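Local coordinates for protein glycosyl hydrolase (Rhizobium leguminosarum bv. trifolii, PDB 5NDX) that probably hydrolyses O-glycosidic bonds as a family 39 glycoside hydrolase, a bacterial orthologue of human alpha-L-iduronidase, at residues 139-149 against 178-189. The protein carries 2 engineered substitutions. Residues are numbered along the deposited sequence; the frame is centred on the assembly and turned at random.
Engineered in segment 139-149: Q146 (natural residue Glu). With 8U8 ((2~{R},3~{S},4~{S},5~{R},6~{S})-6-(4-methyl-2-oxidanylidene-chromen-7-yl)oxy-3,4,5-tris(oxidanyl)oxane-2-carboxylic acid), chain N; 8U8 ((2~{R},3~{S},4~{S},5~{R},6~{S})-6-(4-methyl-2-oxidanylidene-chromen-7-yl)oxy-3,4,5-tris(oxidanyl)oxane-2-carboxylic acid), chain M.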
loop_
_atom_site.group_PDB
_atom_site.type_symbol
_atom_site.label_atom_id
_atom_site.label_comp_id
_atom_site.label_asym_id
_atom_site.label_seq_id
_atom_site.Cartn_x
_atom_site.Cartn_y
_atom_site.Cartn_z
ATOM N N TRP A 139 0.385 11.699 -12.104
ATOM C CA TRP A 139 -0.624 10.654 -12.083
ATOM C C TRP A 139 -0.346 9.659 -13.192
ATOM O O TRP A 139 0.508 9.925 -14.031
ATOM C CB TRP A 139 -1.999 11.208 -12.245
ATOM C CG TRP A 139 -2.444 12.153 -11.181
ATOM C CD1 TRP A 139 -1.740 12.606 -10.133
ATOM C CD2 TRP A 139 -3.709 12.814 -11.140
ATOM N NE1 TRP A 139 -2.494 13.515 -9.404
ATOM C CE2 TRP A 139 -3.718 13.639 -10.001
ATOM C CE3 TRP A 139 -4.878 12.724 -11.916
ATOM C CZ2 TRP A 139 -4.818 14.409 -9.647
ATOM C CZ3 TRP A 139 -5.982 13.488 -11.548
ATOM C CH2 TRP A 139 -5.941 14.318 -10.441
ATOM N N TYR A 140 -0.986 8.483 -13.128
ATOM C CA TYR A 140 -1.015 7.532 -14.249
ATOM C C TYR A 140 -2.469 7.300 -14.593
ATOM O O TYR A 140 -3.291 7.222 -13.710
ATOM C CB TYR A 140 -0.287 6.215 -13.939
ATOM C CG TYR A 140 1.177 6.431 -13.712
ATOM C CD1 TYR A 140 1.651 6.831 -12.480
ATOM C CD2 TYR A 140 2.086 6.305 -14.751
ATOM C CE1 TYR A 140 3.007 7.110 -12.289
ATOM C CE2 TYR A 140 3.463 6.544 -14.562
ATOM C CZ TYR A 140 3.920 6.980 -13.349
ATOM O OH TYR A 140 5.295 7.237 -13.166
ATOM N N PHE A 141 -2.768 7.223 -15.890
ATOM C CA PHE A 141 -4.106 6.943 -16.378
ATOM C C PHE A 141 -4.108 5.576 -16.988
ATOM O O PHE A 141 -3.138 5.189 -17.628
ATOM C CB PHE A 141 -4.535 7.968 -17.425
ATOM C CG PHE A 141 -4.703 9.326 -16.856
ATOM C CD1 PHE A 141 -5.925 9.696 -16.297
ATOM C CD2 PHE A 141 -3.619 10.177 -16.755
ATOM C CE1 PHE A 141 -6.082 10.950 -15.716
ATOM C CE2 PHE A 141 -3.755 11.418 -16.149
ATOM C CZ PHE A 141 -4.990 11.798 -15.641
ATOM N N GLU A 142 -5.210 4.867 -16.782
ATOM C CA GLU A 142 -5.352 3.479 -17.210
ATOM C C GLU A 142 -6.688 3.245 -17.860
ATOM O O GLU A 142 -7.682 3.890 -17.515
ATOM C CB GLU A 142 -5.304 2.520 -15.992
ATOM C CG GLU A 142 -4.846 1.144 -16.385
ATOM C CD GLU A 142 -4.820 0.152 -15.238
ATOM O OE1 GLU A 142 -5.488 0.410 -14.238
ATOM O OE2 GLU A 142 -4.162 -0.888 -15.360
ATOM N N THR A 143 -6.721 2.271 -18.742
ATOM C CA THR A 143 -8.000 1.753 -19.236
ATOM C C THR A 143 -8.849 1.157 -18.119
ATOM O O THR A 143 -8.362 0.734 -17.051
ATOM C CB THR A 143 -7.842 0.550 -20.163
ATOM O OG1 THR A 143 -7.120 -0.466 -19.441
ATOM C CG2 THR A 143 -7.153 0.922 -21.422
ATOM N N THR A 144 -10.125 1.093 -18.458
ATOM C CA THR A 144 -11.200 0.599 -17.637
ATOM C C THR A 144 -10.858 -0.809 -17.337
ATOM O O THR A 144 -10.346 -1.571 -18.188
ATOM C CB THR A 144 -12.597 0.687 -18.390
ATOM O OG1 THR A 144 -13.689 0.810 -17.470
ATOM C CG2 THR A 144 -12.824 -0.511 -19.326
ATOM N N ASN A 145 -11.217 -1.150 -16.124
ATOM C CA ASN A 145 -10.798 -2.378 -15.506
ATOM C C ASN A 145 -11.350 -3.590 -16.284
ATOM O O ASN A 145 -12.373 -3.498 -17.023
ATOM C CB ASN A 145 -11.272 -2.402 -14.052
ATOM C CG ASN A 145 -10.733 -3.592 -13.287
ATOM O OD1 ASN A 145 -9.502 -3.805 -13.218
ATOM N ND2 ASN A 145 -11.658 -4.416 -12.751
ATOM N N GLN A 146 -10.625 -4.699 -16.124
ATOM C CA GLN A 146 -10.874 -5.910 -16.838
ATOM C C GLN A 146 -11.162 -5.475 -18.270
ATOM O O GLN A 146 -10.260 -4.981 -18.963
ATOM C CB GLN A 146 -12.010 -6.726 -16.187
ATOM C CG GLN A 146 -11.539 -7.760 -15.169
ATOM C CD GLN A 146 -11.813 -7.395 -13.708
ATOM O OE1 GLN A 146 -12.946 -7.080 -13.332
ATOM N NE2 GLN A 146 -10.781 -7.470 -12.876
ATOM N N ALA A 147 -12.435 -5.509 -18.634
ATOM C CA ALA A 147 -12.864 -5.646 -20.008
ATOM C C ALA A 147 -12.865 -7.109 -20.558
ATOM O O ALA A 147 -13.520 -7.394 -21.565
ATOM C CB ALA A 147 -12.158 -4.674 -20.946
ATOM N N ASP A 148 -12.174 -8.028 -19.889
ATOM C CA ASP A 148 -12.256 -9.465 -20.188
ATOM C C ASP A 148 -12.928 -10.179 -18.992
ATOM O O ASP A 148 -12.363 -11.098 -18.410
ATOM C CB ASP A 148 -10.859 -10.015 -20.522
ATOM C CG ASP A 148 -9.975 -10.031 -19.365
ATOM O OD1 ASP A 148 -10.151 -9.236 -18.447
ATOM O OD2 ASP A 148 -9.073 -10.807 -19.367
ATOM N N SER A 149 -14.130 -9.701 -18.637
ATOM C CA SER A 149 -15.026 -10.322 -17.639
ATOM C C SER A 149 -16.504 -9.908 -17.910
ATOM O O SER A 149 -17.230 -10.640 -18.590
ATOM C CB SER A 149 -14.567 -9.982 -16.217
ATOM O OG SER A 149 -13.354 -10.654 -15.914
ATOM N N PRO A 178 0.720 9.958 -18.703
ATOM C CA PRO A 178 0.887 8.545 -19.119
ATOM C C PRO A 178 -0.431 7.754 -19.234
ATOM O O PRO A 178 -1.361 7.981 -18.467
ATOM C CB PRO A 178 1.779 7.971 -18.019
ATOM C CG PRO A 178 2.438 9.133 -17.388
ATOM C CD PRO A 178 1.419 10.222 -17.429
ATOM N N MET A 179 -0.525 6.940 -20.273
ATOM C CA MET A 179 -1.690 6.137 -20.550
ATOM C C MET A 179 -1.255 4.701 -20.750
ATOM O O MET A 179 -0.236 4.437 -21.386
ATOM C CB MET A 179 -2.395 6.577 -21.812
ATOM C CG MET A 179 -3.653 5.757 -22.105
ATOM S SD MET A 179 -4.922 5.955 -20.826
ATOM C CE MET A 179 -6.027 4.578 -21.173
ATOM N N GLY A 180 -2.039 3.779 -20.230
ATOM C CA GLY A 180 -1.727 2.369 -20.396
ATOM C C GLY A 180 -2.899 1.484 -20.133
ATOM O O GLY A 180 -4.006 1.952 -19.859
ATOM N N GLY A 181 -2.649 0.187 -20.257
ATOM C CA GLY A 181 -3.693 -0.793 -20.163
ATOM C C GLY A 181 -3.187 -2.133 -20.610
ATOM O O GLY A 181 -1.979 -2.303 -20.796
ATOM N N PRO A 182 -4.068 -3.091 -20.795
ATOM C CA PRO A 182 -5.525 -2.994 -20.625
ATOM C C PRO A 182 -6.085 -3.304 -19.226
ATOM O O PRO A 182 -7.299 -3.247 -19.035
ATOM C CB PRO A 182 -6.044 -4.065 -21.594
ATOM C CG PRO A 182 -4.928 -5.077 -21.674
ATOM C CD PRO A 182 -3.633 -4.397 -21.319
ATOM N N GLY A 183 -5.241 -3.604 -18.244
ATOM C CA GLY A 183 -5.744 -4.033 -16.929
ATOM C C GLY A 183 -6.648 -5.270 -16.969
ATOM O O GLY A 183 -7.698 -5.314 -16.309
ATOM N N THR A 184 -6.235 -6.260 -17.753
ATOM C CA THR A 184 -6.996 -7.486 -17.947
ATOM C C THR A 184 -6.775 -8.496 -16.816
ATOM O O THR A 184 -5.683 -8.556 -16.222
ATOM C CB THR A 184 -6.666 -8.132 -19.317
ATOM O OG1 THR A 184 -5.266 -8.005 -19.603
ATOM C CG2 THR A 184 -7.474 -7.442 -20.425
ATOM N N ALA A 185 -7.814 -9.288 -16.544
ATOM C CA ALA A 185 -7.805 -10.228 -15.427
ATOM C C ALA A 185 -7.263 -11.618 -15.785
ATOM O O ALA A 185 -6.771 -12.320 -14.914
ATOM C CB ALA A 185 -9.204 -10.374 -14.850
ATOM N N ARG A 186 -7.391 -12.017 -17.039
ATOM C CA ARG A 186 -6.975 -13.335 -17.456
ATOM C C ARG A 186 -5.799 -13.298 -18.393
ATOM O O ARG A 186 -5.758 -12.507 -19.345
ATOM C CB ARG A 186 -8.164 -14.065 -18.092
ATOM C CG ARG A 186 -9.204 -14.421 -17.026
ATOM C CD ARG A 186 -10.495 -14.955 -17.622
ATOM N NE ARG A 186 -11.025 -13.963 -18.544
ATOM C CZ ARG A 186 -11.980 -14.177 -19.448
ATOM N NH1 ARG A 186 -12.577 -15.367 -19.558
ATOM N NH2 ARG A 186 -12.356 -13.173 -20.245
ATOM N N THR A 187 -4.845 -14.177 -18.124
ATOM C CA THR A 187 -3.577 -14.192 -18.809
ATOM C C THR A 187 -3.792 -14.393 -20.326
ATOM O O THR A 187 -4.439 -15.364 -20.758
ATOM C CB THR A 187 -2.718 -15.280 -18.209
ATOM O OG1 THR A 187 -2.680 -15.104 -16.784
ATOM C CG2 THR A 187 -1.310 -15.256 -18.776
ATOM N N LEU A 188 -3.307 -13.436 -21.107
ATOM C CA LEU A 188 -3.379 -13.487 -22.553
ATOM C C LEU A 188 -4.810 -13.616 -23.078
ATOM O O LEU A 188 -5.044 -14.241 -24.102
ATOM C CB LEU A 188 -2.476 -14.604 -23.107
ATOM C CG LEU A 188 -0.968 -14.425 -22.884
ATOM C CD1 LEU A 188 -0.168 -15.554 -23.530
ATOM C CD2 LEU A 188 -0.474 -13.089 -23.411
ATOM N N SER A 189 -5.756 -12.952 -22.420
ATOM C CA SER A 189 -7.134 -12.929 -22.893
ATOM C C SER A 189 -7.272 -12.260 -24.274
ATOM O O SER A 189 -6.323 -11.593 -24.751
ATOM C CB SER A 189 -8.014 -12.194 -21.886
ATOM O OG SER A 189 -7.678 -10.822 -21.843
HETATM C C15 8U8 N . 1.263 2.683 -13.816
HETATM C C13 8U8 N . 2.627 2.979 -13.855
HETATM C C14 8U8 N . 3.310 2.957 -15.065
HETATM C C16 8U8 N . 4.646 3.326 -15.117
HETATM O O9 8U8 N . 5.247 3.248 -16.181
HETATM O O8 8U8 N . 5.320 3.640 -13.978
HETATM C C11 8U8 N . 4.662 3.716 -12.802
HETATM C C10 8U8 N . 5.409 4.141 -11.732
HETATM C C12 8U8 N . 3.318 3.383 -12.708
HETATM C C7 8U8 N . 2.714 3.505 -11.457
HETATM C C8 8U8 N . 3.469 3.926 -10.368
HETATM C C9 8U8 N . 4.820 4.259 -10.491
HETATM O O2 8U8 N . 5.514 4.686 -9.387
HETATM C C5 8U8 N . 6.734 5.450 -9.577
HETATM O O1 8U8 N . 7.713 4.402 -9.682
HETATM C C1 8U8 N . 9.110 4.773 -9.741
HETATM C C6 8U8 N . 9.436 5.591 -11.040
HETATM O O7 8U8 N . 8.709 5.446 -12.044
HETATM O O6 8U8 N . 10.376 6.396 -10.970
HETATM C C2 8U8 N . 9.390 5.570 -8.469
HETATM O O5 8U8 N . 10.787 5.988 -8.377
HETATM C C3 8U8 N . 8.449 6.794 -8.393
HETATM O O4 8U8 N . 8.687 7.439 -7.169
HETATM C C4 8U8 N . 6.991 6.331 -8.404
HETATM O O3 8U8 N . 6.087 7.437 -8.443
HETATM C C15 8U8 M . -15.458 -12.128 -12.796
HETATM C C13 8U8 M . -14.059 -12.282 -12.923
HETATM C C14 8U8 M . -13.571 -13.207 -13.850
HETATM C C16 8U8 M . -12.194 -13.362 -14.035
HETATM O O9 8U8 M . -11.840 -14.218 -14.844
HETATM O O8 8U8 M . -11.285 -12.625 -13.301
HETATM C C11 8U8 M . -11.728 -11.627 -12.468
HETATM C C10 8U8 M . -10.786 -10.804 -11.842
HETATM C C12 8U8 M . -13.123 -11.453 -12.258
HETATM C C7 8U8 M . -13.529 -10.397 -11.420
HETATM C C8 8U8 M . -12.583 -9.573 -10.801
HETATM C C9 8U8 M . -11.206 -9.773 -10.994
HETATM O O2 8U8 M . -10.238 -8.964 -10.433
HETATM C C5 8U8 M . -10.417 -8.192 -9.182
HETATM O O1 8U8 M . -10.973 -9.059 -8.182
HETATM C C1 8U8 M . -11.527 -8.488 -7.060
HETATM C C6 8U8 M . -11.115 -9.381 -6.036
HETATM O O7 8U8 M . -11.834 -9.433 -5.045
HETATM O O6 8U8 M . -10.074 -9.983 -6.230
HETATM C C2 8U8 M . -10.981 -7.091 -6.635
HETATM O O5 8U8 M . -9.698 -7.268 -5.997
HETATM C C3 8U8 M . -10.919 -6.043 -7.831
HETATM O O4 8U8 M . -11.840 -5.031 -7.614
HETATM C C4 8U8 M . -11.167 -6.727 -9.212
HETATM O O3 8U8 M . -10.756 -5.778 -10.279
#
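D148 OD2 takes two bonds from the 178-189 segment: S189 OG, 2.8 Å from D148 OD2, donates from above the carboxylate plane, and the R186 backbone N reaches it on the syn side, close to that plane. The other oxygen, OD1, offers its syn lone pair to the A185 N, 3.0 Å away in a nearly straight bond (174°). With chi1 at 69°, the D148 carboxylate sits between its own backbone N and carbonyl carbon and points at the turn that follows strand 179-184. Without the carboxylate, as with an alanine here, the A185 and R186 amides and the S189 hydroxyl would probably lose their acceptor and the turn is likely to shift. The R186 chain, bent at chi3, brings its guanidinium edge against D148 CB, with NH2 making a weak bond to D148 O.

This corner lies beside the chain M ligand, whose O9 is 3.2 Å from R186 CD. The engineered Q146, poorly ordered and replacing the glutamate predicted to be the proton donor, gives NE2 to ligand O3, as N145 does with its ND2; N145 OD1 is hydrogen-bonded to R57. Q146 CG packs 3.5 Å from A185 CB.

Toward the start of the two segments the backbones pair as parallel strands: F141 N binds P178 O, and T143 N meets G180 O at 3.0 Å. The bent M179 side chain brings CE 3.8 Å from T143 CG2, the two side chains crossing at about a right angle. The chain N ligand lies flat over one face of the Y140 ring, and P178 CB meets Y140 CD2, oblique to the ring.

Together these are neighbouring strands of the TIM barrel, linked as a beta-alpha-beta unit through helix 155-171, whose Y163 touches M179 and T143; strand 91-95 flanks 140-142, strand 216-219 flanks 179-184, and S189 N-caps helix 190-200.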